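Local coordinates for 3-oxoacyl-(acyl-carrier protein) synthase II (Thermus thermophilus, PDB 1J3N) that probably catalyses the condensation of acyl groups with malonyl-ACP that elongates fatty acids, working as a homodimeric beta-ketoacyl-ACP synthase of the thiolase superfamily, at residues Ile36-Ile48 and Ile197-Asn210. Numbering follows the deposited sequence.
Sequences ITRFDASALPVRI and IGAFAVMRALSTRN
N210 grips the backbone on both sides of V46 through the two ends of its amide. ND2 gives a nearly straight bond to P45 O (2.9 Å, 173° at the hydrogen), with the acceptor in the amide plane, while OD1 takes the R47 backbone N at 2.7 Å from above its carbonyl plane. With CG turned beside its own backbone N (chi1 -59°), the side chain crosses R47 at about a right angle, ND2 over one guanidinium face near its rim and the planes 38° apart. ND2 and R47 NH2, both donors, merely pack, whereas R47 NH1 is bonded in plane to L44 O at 2.9 Å, which helps fix the rotation of the guanidinium. Replacing this asparagine by an alanine is likely to leave P45 O and the R47 backbone N-H without these mates.

Between this polar grip and the helix, V46 wedges its branches against L206 at about a right angle, CG2 reaching L206 CB at 3.7 Å and also A201 CB. V46 O is buried without a partner, near I197 CG2. The ring of P45 brings CG to A201 CB (3.6 Å). I197 CG2 meets L44 CD1 crosswise, while its CD1 meets I36 CD1 tip to tip at 3.7 Å and lies at the edge of the F39 ring.

The contact packs the loop joining antiparallel strands 33-35 and 48-50 against helix 194-202 at I197, G198 and A201, and against the segment beyond its Schellman motif at R204. Helix 213-216 touches I48 and S207, and P124 and N125 of the second subunit pack on L44 and P45.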
# COMPACT_ATOMS: atom_id res chain seq x y z
N ILE A 36 -9.13 26.01 -12.37
CA ILE A 36 -7.80 25.40 -12.38
C ILE A 36 -6.72 26.32 -12.92
O ILE A 36 -6.86 26.90 -14.00
CB ILE A 36 -7.82 24.08 -13.20
CG1 ILE A 36 -8.76 23.07 -12.52
CG2 ILE A 36 -6.41 23.48 -13.30
CD1 ILE A 36 -9.13 21.88 -13.41
N THR A 37 -5.64 26.46 -12.16
CA THR A 37 -4.52 27.30 -12.56
C THR A 37 -3.26 26.46 -12.75
O THR A 37 -2.32 26.90 -13.42
CB THR A 37 -4.22 28.39 -11.52
OG1 THR A 37 -3.77 27.77 -10.31
CG2 THR A 37 -5.46 29.22 -11.23
N ARG A 38 -3.25 25.26 -12.17
CA ARG A 38 -2.09 24.36 -12.28
C ARG A 38 -1.69 24.10 -13.73
O ARG A 38 -0.51 23.98 -14.05
CB ARG A 38 -2.39 23.03 -11.58
CG ARG A 38 -1.23 22.04 -11.56
CD ARG A 38 -0.00 22.63 -10.87
NE ARG A 38 -0.32 23.19 -9.56
CZ ARG A 38 -0.81 22.50 -8.54
NH1 ARG A 38 -1.06 21.19 -8.66
NH2 ARG A 38 -1.09 23.11 -7.40
N PHE A 39 -2.69 24.00 -14.60
CA PHE A 39 -2.47 23.80 -16.03
C PHE A 39 -3.70 24.33 -16.75
O PHE A 39 -4.69 24.67 -16.11
CB PHE A 39 -2.26 22.32 -16.39
CG PHE A 39 -3.42 21.43 -16.03
CD1 PHE A 39 -3.55 20.92 -14.74
CD2 PHE A 39 -4.39 21.12 -16.98
CE1 PHE A 39 -4.64 20.13 -14.40
CE2 PHE A 39 -5.48 20.32 -16.64
CZ PHE A 39 -5.61 19.83 -15.35
N ASP A 40 -3.63 24.41 -18.08
CA ASP A 40 -4.76 24.90 -18.86
C ASP A 40 -5.78 23.79 -19.07
O ASP A 40 -5.59 22.88 -19.89
CB ASP A 40 -4.28 25.44 -20.20
CG ASP A 40 -5.43 25.77 -21.14
OD1 ASP A 40 -6.57 25.94 -20.65
OD2 ASP A 40 -5.19 25.87 -22.36
N ALA A 41 -6.88 23.86 -18.33
CA ALA A 41 -7.92 22.85 -18.44
C ALA A 41 -9.11 23.34 -19.28
O ALA A 41 -10.22 22.84 -19.12
CB ALA A 41 -8.39 22.45 -17.03
N SER A 42 -8.86 24.29 -20.18
CA SER A 42 -9.94 24.82 -21.01
C SER A 42 -10.65 23.73 -21.83
O SER A 42 -11.87 23.70 -21.89
CB SER A 42 -9.42 25.94 -21.94
OG SER A 42 -8.76 25.43 -23.09
N ALA A 43 -9.90 22.82 -22.43
CA ALA A 43 -10.52 21.77 -23.23
C ALA A 43 -11.33 20.72 -22.44
O ALA A 43 -12.16 20.02 -23.02
CB ALA A 43 -9.46 21.06 -24.07
N LEU A 44 -11.10 20.63 -21.13
CA LEU A 44 -11.80 19.65 -20.30
C LEU A 44 -13.22 20.04 -19.88
O LEU A 44 -13.57 21.22 -19.88
CB LEU A 44 -10.99 19.35 -19.04
CG LEU A 44 -9.59 18.75 -19.18
CD1 LEU A 44 -9.01 18.49 -17.79
CD2 LEU A 44 -9.66 17.46 -19.97
N PRO A 45 -14.06 19.05 -19.52
CA PRO A 45 -15.44 19.29 -19.09
C PRO A 45 -15.49 19.74 -17.63
O PRO A 45 -16.47 20.35 -17.19
CB PRO A 45 -16.11 17.93 -19.30
CG PRO A 45 -15.01 16.97 -19.04
CD PRO A 45 -13.85 17.61 -19.79
N VAL A 46 -14.43 19.41 -16.90
CA VAL A 46 -14.29 19.78 -15.49
C VAL A 46 -13.09 20.72 -15.46
O VAL A 46 -11.98 20.33 -15.81
CB VAL A 46 -13.98 18.54 -14.60
CG1 VAL A 46 -13.76 18.97 -13.16
CG2 VAL A 46 -15.14 17.56 -14.68
N ARG A 47 -13.32 21.95 -15.04
CA ARG A 47 -12.24 22.93 -15.05
C ARG A 47 -12.03 23.63 -13.71
O ARG A 47 -11.55 24.77 -13.67
CB ARG A 47 -12.52 23.96 -16.16
CG ARG A 47 -12.80 23.29 -17.50
CD ARG A 47 -13.07 24.29 -18.62
NE ARG A 47 -14.37 24.96 -18.49
CZ ARG A 47 -15.52 24.45 -18.92
NH1 ARG A 47 -15.55 23.26 -19.50
NH2 ARG A 47 -16.64 25.15 -18.77
N ILE A 48 -12.37 22.93 -12.63
CA ILE A 48 -12.24 23.46 -11.27
C ILE A 48 -11.59 22.40 -10.38
O ILE A 48 -11.70 21.20 -10.63
CB ILE A 48 -13.62 23.81 -10.66
CG1 ILE A 48 -14.49 22.55 -10.60
CG2 ILE A 48 -14.27 24.93 -11.46
CD1 ILE A 48 -15.82 22.74 -9.86
N ILE A 197 -7.68 14.36 -14.16
CA ILE A 197 -8.98 15.01 -14.14
C ILE A 197 -9.73 14.56 -15.38
O ILE A 197 -10.96 14.41 -15.37
CB ILE A 197 -8.83 16.55 -14.11
CG1 ILE A 197 -8.19 16.96 -12.78
CG2 ILE A 197 -10.21 17.21 -14.27
CD1 ILE A 197 -8.12 18.45 -12.54
N GLY A 198 -8.99 14.32 -16.46
CA GLY A 198 -9.62 13.85 -17.68
C GLY A 198 -10.23 12.48 -17.46
O GLY A 198 -11.38 12.22 -17.84
N ALA A 199 -9.46 11.60 -16.83
CA ALA A 199 -9.90 10.24 -16.55
C ALA A 199 -11.14 10.19 -15.65
O ALA A 199 -12.08 9.43 -15.91
CB ALA A 199 -8.76 9.46 -15.91
N PHE A 200 -11.13 10.98 -14.58
CA PHE A 200 -12.26 11.02 -13.65
C PHE A 200 -13.46 11.70 -14.31
O PHE A 200 -14.61 11.46 -13.94
CB PHE A 200 -11.88 11.75 -12.36
CG PHE A 200 -11.12 10.90 -11.38
CD1 PHE A 200 -11.77 9.91 -10.65
CD2 PHE A 200 -9.76 11.09 -11.19
CE1 PHE A 200 -11.08 9.12 -9.73
CE2 PHE A 200 -9.05 10.30 -10.27
CZ PHE A 200 -9.71 9.32 -9.54
N ALA A 201 -13.18 12.57 -15.29
CA ALA A 201 -14.24 13.27 -16.01
C ALA A 201 -14.93 12.32 -16.98
O ALA A 201 -16.17 12.30 -17.06
CB ALA A 201 -13.66 14.46 -16.76
N VAL A 202 -14.16 11.55 -17.73
CA VAL A 202 -14.77 10.60 -18.67
C VAL A 202 -15.56 9.54 -17.90
O VAL A 202 -16.46 8.91 -18.45
CB VAL A 202 -13.72 9.91 -19.56
CG1 VAL A 202 -13.02 10.94 -20.42
CG2 VAL A 202 -12.72 9.15 -18.70
N MET A 203 -15.22 9.36 -16.62
CA MET A 203 -15.90 8.40 -15.75
C MET A 203 -17.18 9.02 -15.18
O MET A 203 -17.96 8.34 -14.51
CB MET A 203 -15.02 8.00 -14.58
CG MET A 203 -13.92 7.02 -14.88
SD MET A 203 -13.11 6.59 -13.32
CE MET A 203 -14.17 5.32 -12.73
N ARG A 204 -17.36 10.31 -15.42
CA ARG A 204 -18.53 11.04 -14.93
C ARG A 204 -18.60 11.07 -13.40
O ARG A 204 -19.69 11.15 -12.83
CB ARG A 204 -19.81 10.43 -15.49
CG ARG A 204 -20.00 10.61 -17.00
CD ARG A 204 -20.05 12.09 -17.37
NE ARG A 204 -20.48 12.32 -18.75
CZ ARG A 204 -19.80 11.95 -19.83
NH1 ARG A 204 -18.64 11.32 -19.70
NH2 ARG A 204 -20.28 12.21 -21.04
N ALA A 205 -17.45 11.04 -12.75
CA ALA A 205 -17.41 11.04 -11.29
C ALA A 205 -17.24 12.43 -10.70
O ALA A 205 -17.37 12.61 -9.50
CB ALA A 205 -16.29 10.13 -10.80
N LEU A 206 -16.95 13.41 -11.55
CA LEU A 206 -16.72 14.77 -11.09
C LEU A 206 -17.85 15.77 -11.36
O LEU A 206 -18.59 15.65 -12.34
CB LEU A 206 -15.43 15.32 -11.71
CG LEU A 206 -14.14 14.49 -11.56
CD1 LEU A 206 -12.97 15.25 -12.19
CD2 LEU A 206 -13.86 14.22 -10.09
N SER A 207 -17.97 16.76 -10.47
CA SER A 207 -18.98 17.79 -10.61
C SER A 207 -18.63 18.65 -11.82
O SER A 207 -17.46 18.93 -12.07
CB SER A 207 -19.01 18.67 -9.35
OG SER A 207 -19.76 19.85 -9.56
N THR A 208 -19.65 19.06 -12.58
CA THR A 208 -19.42 19.89 -13.76
C THR A 208 -19.88 21.32 -13.55
O THR A 208 -20.15 22.03 -14.52
CB THR A 208 -20.15 19.32 -15.00
OG1 THR A 208 -21.54 19.16 -14.71
CG2 THR A 208 -19.54 17.98 -15.40
N ARG A 209 -19.98 21.75 -12.29
CA ARG A 209 -20.43 23.11 -11.99
C ARG A 209 -19.31 24.14 -12.13
O ARG A 209 -18.99 24.88 -11.19
CB ARG A 209 -21.01 23.15 -10.58
CG ARG A 209 -21.87 24.36 -10.30
CD ARG A 209 -22.79 24.11 -9.12
NE ARG A 209 -23.50 22.83 -9.27
CZ ARG A 209 -24.53 22.45 -8.52
NH1 ARG A 209 -24.99 23.25 -7.57
NH2 ARG A 209 -25.10 21.27 -8.73
N ASN A 210 -18.72 24.22 -13.32
CA ASN A 210 -17.63 25.16 -13.55
C ASN A 210 -17.99 26.61 -13.25
O ASN A 210 -17.13 27.40 -12.85
CB ASN A 210 -17.13 25.01 -14.99
CG ASN A 210 -16.63 23.61 -15.28
OD1 ASN A 210 -15.78 23.08 -14.56
ND2 ASN A 210 -17.17 22.99 -16.33